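Local atomic coordinates of serine acetyltransferase (Entamoeba histolytica, PDB entry 3Q1X), a protein that probably transfers an acetyl group to the hydroxyl of L-serine, the serine O-acetyltransferase step of cysteine biosynthesis. Residues G187-I192 with K221-V226; Q200-G205 with T234-L239. All coordinates share one frame; numbering follows the deposited sequence.

Overall arrangement
Interactions 1 and 2 join successive coils on two adjoining walls of a left-handed parallel beta-helix. Interaction 1 pairs strands 191-192 and 225-226 in one parallel sheet; interaction 2 pairs strands 203-205 and 237-239 in another. Along the chain the segments alternate, 187-192, 200-205, 221-226, 234-239, because each coil supplies a strand to each wall before the next coil begins. The two centres lie about 12 Å apart and meet at a corner, where P224 CG packs 3.3 Å from V238 O. Both contacts border the second subunit: interaction 1 carries R222 and H223 of the serine pocket there, and interaction 2 also touches the third subunit of the trimer.

Interaction 1: residues G187-I192 with K221-V226; sequences GETAII and KRHPTV. With SER (serine), chain B.
The guanidinium of R222 joins E188 to the bound serine. Its NH2 gives E188 OE2 a nearly straight salt-bridge hydrogen bond of 2.9 Å, in the guanidinium plane but on the anti side of the carboxylate, whose plane is turned 77° away. The same NH2 reaches the ligand O at 2.8 Å while NE binds OXT, so two N-H groups grip the serine carboxylate; E188 OE1 is held by Y143. T189 OG1, set between its backbone N and carbonyl carbon (chi1 69°), accepts the R222 N-H at 2.9 Å and, weakly, that of H223. K221 curls back with its chain bent at chi2 (58°), and its ammonium bonds T189 O at 2.7 Å, H223 O and T225 OG1. G187 CA makes a CH-pi contact over one face of the H223 ring, 3.7 Å from the centroid, and R222 CG lies over the opposite face. Beyond the turn the backbones become parallel strands, with I191 N bonded to P224 O and V226 N to I191 O at 2.7 Å. D114 and D179 of the second subunit also bind the serine, contributing to a substrate pocket between subunits of a left-handed beta-helix protein, as in hexapeptide-repeat acyltransferases.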
loop_
_atom_site.group_PDB
_atom_site.type_symbol
_atom_site.label_atom_id
_atom_site.label_comp_id
_atom_site.label_asym_id
_atom_site.label_seq_id
_atom_site.Cartn_x
_atom_site.Cartn_y
_atom_site.Cartn_z
ATOM N N GLY A 187 -4.344 16.054 -5.143
ATOM C CA GLY A 187 -3.729 16.474 -6.405
ATOM C C GLY A 187 -2.792 17.670 -6.381
ATOM O O GLY A 187 -2.700 18.425 -5.395
ATOM N N GLU A 188 -2.102 17.839 -7.505
ATOM C CA GLU A 188 -1.081 18.862 -7.690
ATOM C C GLU A 188 -1.530 20.286 -7.345
ATOM O O GLU A 188 -0.739 21.093 -6.873
ATOM C CB GLU A 188 -0.585 18.817 -9.135
ATOM C CG GLU A 188 0.517 19.834 -9.462
ATOM C CD GLU A 188 1.171 19.583 -10.812
ATOM O OE1 GLU A 188 2.291 20.089 -11.043
ATOM O OE2 GLU A 188 0.575 18.874 -11.639
ATOM N N THR A 189 -2.794 20.597 -7.615
ATOM C CA THR A 189 -3.272 21.962 -7.436
ATOM C C THR A 189 -4.316 22.055 -6.329
ATOM O O THR A 189 -5.036 23.051 -6.218
ATOM C CB THR A 189 -3.810 22.570 -8.757
ATOM O OG1 THR A 189 -5.026 21.917 -9.131
ATOM C CG2 THR A 189 -2.785 22.416 -9.877
ATOM N N ALA A 190 -4.384 21.016 -5.502
ATOM C CA ALA A 190 -5.253 21.043 -4.330
ATOM C C ALA A 190 -4.750 22.074 -3.325
ATOM O O ALA A 190 -3.548 22.242 -3.146
ATOM C CB ALA A 190 -5.340 19.666 -3.696
ATOM N N ILE A 191 -5.674 22.787 -2.693
ATOM C CA ILE A 191 -5.333 23.737 -1.632
ATOM C C ILE A 191 -6.173 23.371 -0.415
ATOM O O ILE A 191 -7.392 23.260 -0.515
ATOM C CB ILE A 191 -5.610 25.210 -2.061
ATOM C CG1 ILE A 191 -4.782 25.584 -3.305
ATOM C CG2 ILE A 191 -5.423 26.183 -0.878
ATOM C CD1 ILE A 191 -3.447 26.264 -3.049
ATOM N N ILE A 192 -5.519 23.187 0.730
ATOM C CA ILE A 192 -6.199 22.721 1.932
ATOM C C ILE A 192 -5.874 23.639 3.105
ATOM O O ILE A 192 -4.709 23.903 3.389
ATOM C CB ILE A 192 -5.785 21.266 2.292
ATOM C CG1 ILE A 192 -6.159 20.305 1.162
ATOM C CG2 ILE A 192 -6.405 20.833 3.613
ATOM C CD1 ILE A 192 -5.556 18.905 1.321
ATOM N N LYS A 221 -5.013 24.995 -12.511
ATOM C CA LYS A 221 -5.812 24.728 -11.322
ATOM C C LYS A 221 -7.012 23.861 -11.699
ATOM O O LYS A 221 -7.867 24.263 -12.500
ATOM C CB LYS A 221 -6.226 26.061 -10.682
ATOM C CG LYS A 221 -7.220 25.995 -9.535
ATOM C CD LYS A 221 -6.742 25.136 -8.377
ATOM C CE LYS A 221 -7.506 25.491 -7.102
ATOM N NZ LYS A 221 -7.328 24.474 -6.034
ATOM N N ARG A 222 -7.065 22.661 -11.124
ATOM C CA ARG A 222 -8.024 21.639 -11.555
ATOM C C ARG A 222 -8.442 20.703 -10.417
ATOM O O ARG A 222 -9.201 19.754 -10.635
ATOM C CB ARG A 222 -7.444 20.823 -12.721
ATOM C CG ARG A 222 -6.215 20.001 -12.336
ATOM C CD ARG A 222 -5.341 19.696 -13.534
ATOM N NE ARG A 222 -4.245 18.792 -13.183
ATOM C CZ ARG A 222 -3.037 19.179 -12.791
ATOM N NH1 ARG A 222 -2.738 20.472 -12.676
ATOM N NH2 ARG A 222 -2.120 18.259 -12.505
ATOM N N HIS A 223 -7.929 20.974 -9.218
ATOM C CA HIS A 223 -8.225 20.185 -8.026
ATOM C C HIS A 223 -8.906 21.096 -6.988
ATOM O O HIS A 223 -8.807 22.326 -7.088
ATOM C CB HIS A 223 -6.941 19.554 -7.458
ATOM C CG HIS A 223 -6.147 18.764 -8.457
ATOM N ND1 HIS A 223 -6.609 17.597 -9.029
ATOM C CD2 HIS A 223 -4.903 18.958 -8.957
ATOM C CE1 HIS A 223 -5.692 17.118 -9.854
ATOM N NE2 HIS A 223 -4.649 17.927 -9.831
ATOM N N PRO A 224 -9.598 20.507 -5.989
ATOM C CA PRO A 224 -10.387 21.324 -5.062
ATOM C C PRO A 224 -9.595 22.295 -4.191
ATOM O O PRO A 224 -8.406 22.097 -3.935
ATOM C CB PRO A 224 -11.065 20.278 -4.166
ATOM C CG PRO A 224 -11.097 19.035 -4.987
ATOM C CD PRO A 224 -9.819 19.066 -5.762
ATOM N N THR A 225 -10.273 23.350 -3.753
ATOM C CA THR A 225 -9.788 24.214 -2.691
ATOM C C THR A 225 -10.699 23.969 -1.500
ATOM O O THR A 225 -11.930 23.973 -1.627
ATOM C CB THR A 225 -9.809 25.701 -3.103
ATOM O OG1 THR A 225 -8.920 25.902 -4.207
ATOM C CG2 THR A 225 -9.400 26.606 -1.942
ATOM N N VAL A 226 -10.080 23.726 -0.352
ATOM C CA VAL A 226 -10.787 23.367 0.866
ATOM C C VAL A 226 -10.415 24.375 1.956
ATOM O O VAL A 226 -9.244 24.719 2.117
ATOM C CB VAL A 226 -10.437 21.905 1.285
ATOM C CG1 VAL A 226 -11.030 21.562 2.615
ATOM C CG2 VAL A 226 -10.917 20.900 0.237
HETATM N N SER B . -3.329 12.968 -12.144
HETATM C CA SER B . -4.538 13.741 -12.566
HETATM C C SER B . -4.271 15.237 -12.488
HETATM O O SER B . -3.208 15.668 -12.046
HETATM C CB SER B . -5.740 13.371 -11.694
HETATM O OG SER B . -5.540 13.776 -10.346
HETATM O OXT SER B . -5.113 16.041 -12.866
#

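Interaction 2: residues Q200-G205 with T234-L239; sequences QSVTLG and TGAKVL
L204 and V238 lie side by side and point the same way, L204 CD2 resting 3.8 Å from V238 CB, on one face of a parallel pair within the left-handed beta-helix of the hexapeptide-repeat family. On the other face T203 CG2 touches L239 CD2 at 3.6 Å, and T203 OG1 lies against the aliphatic CD of K237. The backbone ladder holds these rows in register. G235 N bonds Q200 O, T203 N bonds A236 O, V238 N bonds T203 O at 2.8 Å, and G205 N bonds V238 O at 3.0 Å. The axes of strands 203-205 and 237-239 run 4.9 Å apart and only 8° from parallel. Residue pairs with residue from Q200 with T234 through G205 with L239. At the corner, S201 and G235 both take positive phi (65° and 84°), turning the two coils together. S201 O is buried here without a hydrogen-bond partner in the model, though G235 CA approaches it in a CA-H...O contact.

Further out, I232, from the preceding wall of the coil that carries V238, packs on V202 and L204, and I256 covers V238 from the next coil. The side bearing T203, K237 and L239 meets the second subunit, where T203 OG1 bonds Q200 NE2; Q200, S201 and T234, before the strands, meet the third, where Q200 NE2 bonds T203 OG1, repeating the link around the trimer. S201 packs on its copies in both neighbours. K237 folds its ammonium back toward its own coil; NZ bonds G235 O at 2.6 Å and N253 OD1 of the second subunit.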
loop_
_atom_site.group_PDB
_atom_site.type_symbol
_atom_site.label_atom_id
_atom_site.label_comp_id
_atom_site.label_asym_id
_atom_site.label_seq_id
_atom_site.Cartn_x
_atom_site.Cartn_y
_atom_site.Cartn_z
ATOM N N GLN A 200 -9.567 7.475 5.189
ATOM C CA GLN A 200 -9.183 6.529 4.152
ATOM C C GLN A 200 -10.018 6.735 2.889
ATOM O O GLN A 200 -11.187 7.133 2.971
ATOM C CB GLN A 200 -9.303 5.085 4.672
ATOM C CG GLN A 200 -10.702 4.643 5.146
ATOM C CD GLN A 200 -10.994 4.958 6.610
ATOM O OE1 GLN A 200 -10.482 5.919 7.166
ATOM N NE2 GLN A 200 -11.857 4.152 7.228
ATOM N N SER A 201 -9.395 6.511 1.735
ATOM C CA SER A 201 -10.087 6.506 0.445
ATOM C C SER A 201 -10.692 7.840 -0.004
ATOM O O SER A 201 -11.584 7.861 -0.865
ATOM C CB SER A 201 -11.165 5.413 0.451
ATOM O OG SER A 201 -10.576 4.132 0.339
ATOM N N VAL A 202 -10.193 8.941 0.555
ATOM C CA VAL A 202 -10.657 10.274 0.168
ATOM C C VAL A 202 -9.844 10.804 -0.992
ATOM O O VAL A 202 -8.611 10.798 -0.945
ATOM C CB VAL A 202 -10.598 11.262 1.344
ATOM C CG1 VAL A 202 -10.603 12.721 0.853
ATOM C CG2 VAL A 202 -11.745 10.998 2.294
ATOM N N THR A 203 -10.535 11.255 -2.029
ATOM C CA THR A 203 -9.884 11.970 -3.126
ATOM C C THR A 203 -10.185 13.463 -3.084
ATOM O O THR A 203 -11.350 13.874 -3.031
ATOM C CB THR A 203 -10.254 11.390 -4.507
ATOM O OG1 THR A 203 -9.787 10.033 -4.594
ATOM C CG2 THR A 203 -9.617 12.217 -5.628
ATOM N N LEU A 204 -9.118 14.256 -3.091
ATOM C CA LEU A 204 -9.186 15.688 -3.357
ATOM C C LEU A 204 -8.436 15.877 -4.657
ATOM O O LEU A 204 -7.237 16.133 -4.657
ATOM C CB LEU A 204 -8.530 16.500 -2.238
ATOM C CG LEU A 204 -9.319 16.639 -0.934
ATOM C CD1 LEU A 204 -8.471 17.309 0.122
ATOM C CD2 LEU A 204 -10.612 17.430 -1.154
ATOM N N GLY A 205 -9.144 15.705 -5.768
ATOM C CA GLY A 205 -8.475 15.549 -7.048
ATOM C C GLY A 205 -9.302 15.864 -8.268
ATOM O O GLY A 205 -10.123 16.779 -8.255
ATOM N N THR A 234 -14.861 8.854 5.018
ATOM C CA THR A 234 -14.359 7.706 4.272
ATOM C C THR A 234 -14.987 7.559 2.890
ATOM O O THR A 234 -16.212 7.519 2.759
ATOM C CB THR A 234 -14.611 6.392 5.033
ATOM O OG1 THR A 234 -14.313 6.565 6.429
ATOM C CG2 THR A 234 -13.750 5.295 4.448
ATOM N N GLY A 235 -14.137 7.473 1.868
ATOM C CA GLY A 235 -14.585 7.185 0.507
ATOM C C GLY A 235 -15.078 8.375 -0.296
ATOM O O GLY A 235 -15.421 8.233 -1.475
ATOM N N ALA A 236 -15.112 9.549 0.329
ATOM C CA ALA A 236 -15.598 10.756 -0.346
ATOM C C ALA A 236 -14.693 11.128 -1.517
ATOM O O ALA A 236 -13.463 11.118 -1.389
ATOM C CB ALA A 236 -15.728 11.909 0.641
ATOM N N LYS A 237 -15.308 11.418 -2.665
ATOM C CA LYS A 237 -14.580 11.798 -3.877
ATOM C C LYS A 237 -14.918 13.237 -4.241
ATOM O O LYS A 237 -15.993 13.518 -4.780
ATOM C CB LYS A 237 -14.890 10.858 -5.058
ATOM C CG LYS A 237 -14.702 9.348 -4.797
ATOM C CD LYS A 237 -13.338 9.036 -4.185
ATOM C CE LYS A 237 -13.106 7.527 -4.021
ATOM N NZ LYS A 237 -14.152 6.817 -3.235
ATOM N N VAL A 238 -13.988 14.135 -3.951
ATOM C CA VAL A 238 -14.182 15.564 -4.190
ATOM C C VAL A 238 -13.350 15.941 -5.405
ATOM O O VAL A 238 -12.116 15.903 -5.361
ATOM C CB VAL A 238 -13.788 16.401 -2.951
ATOM C CG1 VAL A 238 -14.155 17.870 -3.145
ATOM C CG2 VAL A 238 -14.470 15.846 -1.704
ATOM N N LEU A 239 -14.027 16.274 -6.502
ATOM C CA LEU A 239 -13.354 16.368 -7.788
ATOM C C LEU A 239 -13.565 17.689 -8.511
ATOM O O LEU A 239 -14.660 18.252 -8.500
ATOM C CB LEU A 239 -13.757 15.195 -8.695
ATOM C CG LEU A 239 -13.573 13.772 -8.137
ATOM C CD1 LEU A 239 -14.174 12.756 -9.066
ATOM C CD2 LEU A 239 -12.106 13.424 -7.874
#